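Local coordinates for protein proabylysin (Pyrococcus abyssi, PDB 4JIU) that is the zymogen of a soluble zinc-dependent metallopeptidase, a minigluzincin, and probably hydrolyses peptide bonds once activated, at residues I23-F35 against E93-V105. The protein carries 1 engineered substitution. Residues are numbered along the deposited sequence; the frame is centred on the assembly and turned at random.
With ZN (zinc ion), chain B.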
loop_
_atom_site.group_PDB
_atom_site.type_symbol
_atom_site.label_atom_id
_atom_site.label_comp_id
_atom_site.label_asym_id
_atom_site.label_seq_id
_atom_site.Cartn_x
_atom_site.Cartn_y
_atom_site.Cartn_z
ATOM N N ILE A 23 -6.509 10.746 -3.664
ATOM C CA ILE A 23 -6.271 10.327 -5.035
ATOM C C ILE A 23 -5.715 11.507 -5.790
ATOM O O ILE A 23 -6.395 12.549 -5.854
ATOM C CB ILE A 23 -7.577 9.812 -5.630
ATOM C CG1 ILE A 23 -8.332 8.858 -4.720
ATOM C CG2 ILE A 23 -7.281 9.234 -7.016
ATOM C CD1 ILE A 23 -7.535 7.637 -4.376
ATOM N N ARG A 24 -4.531 11.405 -6.366
ATOM C CA ARG A 24 -3.878 12.500 -7.054
ATOM C C ARG A 24 -3.036 11.923 -8.165
ATOM O O ARG A 24 -2.424 10.876 -7.946
ATOM C CB ARG A 24 -2.901 13.266 -6.134
ATOM C CG ARG A 24 -3.530 13.897 -4.936
ATOM C CD ARG A 24 -4.178 15.218 -5.244
ATOM N NE ARG A 24 -4.563 15.903 -4.015
ATOM C CZ ARG A 24 -5.591 15.627 -3.226
ATOM N NH1 ARG A 24 -6.362 14.628 -3.612
ATOM N NH2 ARG A 24 -5.827 16.340 -2.113
ATOM N N PRO A 25 -2.938 12.589 -9.305
ATOM C CA PRO A 25 -2.053 12.094 -10.340
ATOM C C PRO A 25 -0.603 12.260 -9.907
ATOM O O PRO A 25 -0.143 13.328 -9.555
ATOM C CB PRO A 25 -2.403 12.985 -11.518
ATOM C CG PRO A 25 -2.940 14.274 -10.927
ATOM C CD PRO A 25 -3.651 13.836 -9.672
ATOM N N LEU A 26 0.124 11.162 -9.976
ATOM C CA LEU A 26 1.519 11.110 -9.598
ATOM C C LEU A 26 2.351 10.792 -10.841
ATOM O O LEU A 26 1.929 10.012 -11.682
ATOM C CB LEU A 26 1.786 10.008 -8.555
ATOM C CG LEU A 26 1.002 10.107 -7.251
ATOM C CD1 LEU A 26 1.251 8.857 -6.417
ATOM C CD2 LEU A 26 1.399 11.366 -6.526
ATOM N N LYS A 27 3.526 11.365 -10.944
ATOM C CA LYS A 27 4.369 11.160 -12.110
ATOM C C LYS A 27 5.197 9.890 -11.944
ATOM O O LYS A 27 5.230 8.965 -12.737
ATOM C CB LYS A 27 5.259 12.392 -12.269
ATOM C CG LYS A 27 6.255 12.259 -13.419
ATOM C CD LYS A 27 6.990 13.561 -13.647
ATOM C CE LYS A 27 8.437 13.333 -14.045
ATOM N NZ LYS A 27 9.336 14.366 -13.450
ATOM N N MET A 28 5.865 9.877 -10.808
ATOM C CA MET A 28 7.010 8.996 -10.609
ATOM C C MET A 28 6.659 7.692 -9.946
ATOM O O MET A 28 7.505 6.806 -9.953
ATOM C CB MET A 28 8.019 9.723 -9.756
ATOM C CG MET A 28 8.628 10.894 -10.486
ATOM S SD MET A 28 9.343 10.518 -12.083
ATOM C CE MET A 28 10.731 9.480 -11.670
ATOM N N SER A 29 5.443 7.563 -9.398
ATOM C CA SER A 29 4.974 6.364 -8.755
ATOM C C SER A 29 3.464 6.247 -8.889
ATOM O O SER A 29 2.809 7.127 -9.459
ATOM C CB SER A 29 5.370 6.386 -7.256
ATOM O OG SER A 29 4.533 7.187 -6.481
ATOM N N ILE A 30 2.949 5.185 -8.300
ATOM C CA ILE A 30 1.504 5.075 -8.202
ATOM C C ILE A 30 0.976 5.213 -6.780
ATOM O O ILE A 30 -0.229 5.245 -6.615
ATOM C CB ILE A 30 1.023 3.721 -8.757
ATOM C CG1 ILE A 30 1.586 2.566 -7.884
ATOM C CG2 ILE A 30 1.373 3.678 -10.223
ATOM C CD1 ILE A 30 1.256 1.234 -8.515
ATOM N N ALA A 31 1.857 5.277 -5.786
ATOM C CA ALA A 31 1.412 5.449 -4.404
ATOM C C ALA A 31 2.567 5.867 -3.550
ATOM O O ALA A 31 3.690 5.429 -3.752
ATOM C CB ALA A 31 0.833 4.146 -3.895
ATOM N N ARG A 32 2.237 6.681 -2.537
ATOM C CA ARG A 32 3.250 7.080 -1.555
ATOM C C ARG A 32 2.549 7.495 -0.252
ATOM O O ARG A 32 1.334 7.586 -0.252
ATOM C CB ARG A 32 4.098 8.212 -2.077
ATOM C CG ARG A 32 3.279 9.482 -2.240
ATOM C CD ARG A 32 4.099 10.645 -2.692
ATOM N NE ARG A 32 3.333 11.843 -2.973
ATOM C CZ ARG A 32 3.531 12.678 -3.971
ATOM N NH1 ARG A 32 4.499 12.534 -4.880
ATOM N NH2 ARG A 32 2.783 13.769 -4.162
ATOM N N VAL A 33 3.293 7.665 0.813
ATOM C CA VAL A 33 2.756 8.103 2.088
ATOM C C VAL A 33 3.348 9.438 2.506
ATOM O O VAL A 33 4.404 9.880 2.081
ATOM C CB VAL A 33 3.004 7.093 3.226
ATOM C CG1 VAL A 33 2.362 5.751 2.849
ATOM C CG2 VAL A 33 4.445 6.956 3.607
ATOM N N SER A 34 2.635 10.034 3.475
ATOM C CA SER A 34 3.184 11.062 4.349
ATOM C C SER A 34 3.186 10.508 5.794
ATOM O O SER A 34 2.105 10.242 6.353
ATOM C CB SER A 34 2.380 12.352 4.366
ATOM O OG SER A 34 2.842 13.237 5.356
ATOM N N PHE A 35 4.387 10.306 6.317
ATOM C CA PHE A 35 4.542 9.942 7.719
ATOM C C PHE A 35 4.076 11.059 8.631
ATOM O O PHE A 35 3.461 10.850 9.692
ATOM C CB PHE A 35 6.006 9.599 8.035
ATOM C CG PHE A 35 6.605 8.488 7.207
ATOM C CD1 PHE A 35 7.191 8.780 5.995
ATOM C CD2 PHE A 35 6.570 7.178 7.617
ATOM C CE1 PHE A 35 7.748 7.776 5.221
ATOM C CE2 PHE A 35 7.137 6.158 6.864
ATOM C CZ PHE A 35 7.676 6.486 5.688
ATOM N N GLU A 93 3.345 -7.415 -6.676
ATOM C CA GLU A 93 4.092 -6.309 -7.228
ATOM C C GLU A 93 4.395 -6.482 -8.709
ATOM O O GLU A 93 4.275 -5.535 -9.469
ATOM C CB GLU A 93 5.411 -6.128 -6.483
ATOM C CG GLU A 93 5.256 -5.501 -5.134
ATOM C CD GLU A 93 6.584 -5.152 -4.494
ATOM O OE1 GLU A 93 6.528 -4.850 -3.302
ATOM O OE2 GLU A 93 7.687 -5.144 -5.087
ATOM N N ASP A 94 4.748 -7.667 -9.088
ATOM C CA ASP A 94 5.042 -7.933 -10.498
ATOM C C ASP A 94 3.802 -7.713 -11.338
ATOM O O ASP A 94 3.877 -7.183 -12.451
ATOM C CB ASP A 94 5.575 -9.358 -10.659
ATOM C CG ASP A 94 7.005 -9.581 -10.215
ATOM O OD1 ASP A 94 7.714 -8.572 -9.970
ATOM O OD2 ASP A 94 7.509 -10.721 -10.072
ATOM N N ARG A 95 2.655 -8.181 -10.858
ATOM C CA ARG A 95 1.396 -7.965 -11.609
ATOM C C ARG A 95 1.113 -6.494 -11.793
ATOM O O ARG A 95 0.668 -6.032 -12.847
ATOM C CB ARG A 95 0.248 -8.729 -10.926
ATOM C CG ARG A 95 0.449 -10.251 -10.890
ATOM C CD ARG A 95 -0.685 -10.991 -10.219
ATOM N NE ARG A 95 -0.386 -12.396 -10.037
ATOM C CZ ARG A 95 -1.203 -13.291 -9.476
ATOM N NH1 ARG A 95 -2.373 -12.874 -9.004
ATOM N NH2 ARG A 95 -0.856 -14.557 -9.358
ATOM N N ILE A 96 1.251 -5.714 -10.740
ATOM C CA ILE A 96 0.988 -4.290 -10.787
ATOM C C ILE A 96 1.928 -3.592 -11.733
ATOM O O ILE A 96 1.539 -2.768 -12.565
ATOM C CB ILE A 96 1.092 -3.674 -9.375
ATOM C CG1 ILE A 96 -0.014 -4.225 -8.495
ATOM C CG2 ILE A 96 1.084 -2.164 -9.486
ATOM C CD1 ILE A 96 0.194 -3.935 -7.030
ATOM N N MET A 97 3.208 -3.945 -11.684
ATOM C CA MET A 97 4.180 -3.380 -12.617
ATOM C C MET A 97 3.865 -3.767 -14.055
ATOM O O MET A 97 3.987 -2.905 -14.925
ATOM C CB MET A 97 5.593 -3.850 -12.271
ATOM C CG MET A 97 6.550 -3.478 -13.378
ATOM S SD MET A 97 6.894 -1.741 -13.540
ATOM C CE MET A 97 7.615 -1.613 -15.179
ATOM N N THR A 98 3.461 -5.005 -14.305
ATOM C CA THR A 98 3.101 -5.387 -15.671
ATOM C C THR A 98 1.990 -4.495 -16.176
ATOM O O THR A 98 1.993 -4.038 -17.307
ATOM C CB THR A 98 2.687 -6.853 -15.675
ATOM O OG1 THR A 98 3.892 -7.610 -15.431
ATOM C CG2 THR A 98 2.099 -7.273 -17.005
ATOM N N LYS A 99 0.986 -4.291 -15.306
ATOM C CA LYS A 99 -0.176 -3.556 -15.763
ATOM C C LYS A 99 0.092 -2.084 -15.972
ATOM O O LYS A 99 -0.289 -1.463 -16.942
ATOM C CB LYS A 99 -1.330 -3.720 -14.811
ATOM C CG LYS A 99 -2.565 -3.188 -15.573
ATOM C CD LYS A 99 -3.777 -3.285 -14.715
ATOM C CE LYS A 99 -5.016 -2.702 -15.403
ATOM N NZ LYS A 99 -6.039 -2.338 -14.347
ATOM N N LEU A 100 0.701 -1.444 -14.953
ATOM C CA LEU A 100 0.782 -0.007 -14.908
ATOM C C LEU A 100 2.123 0.550 -15.356
ATOM O O LEU A 100 2.187 1.754 -15.636
ATOM C CB LEU A 100 0.462 0.502 -13.488
ATOM C CG LEU A 100 -0.964 0.203 -13.005
ATOM C CD1 LEU A 100 -1.161 0.829 -11.616
ATOM C CD2 LEU A 100 -2.033 0.670 -13.983
ATOM N N GLN A 101 3.152 -0.284 -15.402
ATOM C CA GLN A 101 4.482 0.094 -15.836
ATOM C C GLN A 101 5.059 1.204 -14.989
ATOM O O GLN A 101 5.830 2.000 -15.464
ATOM C CB GLN A 101 4.457 0.476 -17.326
ATOM C CG GLN A 101 4.051 -0.708 -18.186
ATOM C CD GLN A 101 5.049 -1.808 -18.318
ATOM O OE1 GLN A 101 6.239 -1.482 -18.622
ATOM N NE2 GLN A 101 4.669 -3.061 -18.163
ATOM N N ARG A 102 4.677 1.228 -13.747
ATOM C CA ARG A 102 5.043 2.245 -12.749
ATOM C C ARG A 102 5.120 1.504 -11.424
ATOM O O ARG A 102 4.435 0.496 -11.211
ATOM C CB ARG A 102 4.005 3.358 -12.660
ATOM C CG ARG A 102 3.576 3.978 -14.005
ATOM C CD ARG A 102 2.177 4.615 -13.926
ATOM N NE ARG A 102 2.184 5.779 -13.098
ATOM C CZ ARG A 102 1.165 6.586 -12.830
ATOM N NH1 ARG A 102 -0.036 6.341 -13.370
ATOM N NH2 ARG A 102 1.471 7.575 -12.020
ATOM N N ASN A 103 5.942 2.037 -10.550
ATOM C CA ASN A 103 6.383 1.576 -9.280
ATOM C C ASN A 103 5.548 2.175 -8.147
ATOM O O ASN A 103 5.126 3.323 -8.353
ATOM C CB ASN A 103 7.853 2.045 -9.065
ATOM C CG ASN A 103 8.814 1.659 -10.150
ATOM O OD1 ASN A 103 9.497 2.455 -10.806
ATOM N ND2 ASN A 103 8.894 0.342 -10.351
ATOM N N MET A 104 5.284 1.605 -6.965
ATOM C CA MET A 104 4.828 2.305 -5.768
ATOM C C MET A 104 6.038 2.614 -4.911
ATOM O O MET A 104 6.994 1.804 -5.022
ATOM C CB MET A 104 3.875 1.455 -4.920
ATOM C CG MET A 104 4.473 0.270 -4.171
ATOM S SD MET A 104 3.214 -0.974 -3.796
ATOM C CE MET A 104 3.004 -1.700 -5.398
ATOM N N VAL A 105 5.967 3.623 -4.068
ATOM C CA VAL A 105 7.081 3.869 -3.145
ATOM C C VAL A 105 7.004 2.825 -2.023
ATOM O O VAL A 105 8.040 2.164 -1.729
ATOM C CB VAL A 105 7.018 5.317 -2.633
ATOM C CG1 VAL A 105 8.101 5.564 -1.614
ATOM C CG2 VAL A 105 7.131 6.300 -3.799
ATOM O OXT VAL A 105 5.938 2.591 -1.443
HETATM ZN ZN ZN B . 7.590 0.804 -0.306
#
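I30 and A31 pair with the C-terminal tail N103-V105, probably in the active-site cleft of this gluzincin-type fold; the tail ends on the zinc, consistent with a latent zymogen. The tail follows strand 31-34, the edge strand of the sheet, in the same direction: CA atoms match S29 with N103, A31 with M104 and R32 with V105. Two backbone bonds fix that register, I30 N to N103 O (2.9 Å) and the straighter V105 N to A31 O (N-H...O 171°). I30 wedges between the tail and helix 88-100. With CG1 set between the backbone N and carbonyl carbon (chi1 64°) and the chain then extended, I30 CD1 reaches I96 CG2 at 3.5 Å and L100 CD1 at 4.0 Å, while CG1 lies against M104 CB. The other branch, I30 CG2, sits 3.7 Å above one face of the R102 guanidinium, offset toward the rim, and also touches R102 CB. A bend at chi3 (69°) turns that guanidinium toward 26-29, where R102 NH2 comes within 2.9 Å of S29 O and forms a salt bridge with D43 OD2, which also accepts a hydrogen bond from L26 N. Replacing R102 with an alanine is likely to leave D43 without its cationic mate and I30 CG2 without the flat group it rests on. Along the tail, A31 CB meets M104 CB at 4.2 Å, and V105 CG2 packs on R32 CB. At the chain terminus, V105 O binds the zinc ion at 2.0 Å, joining H60, H64 and H72.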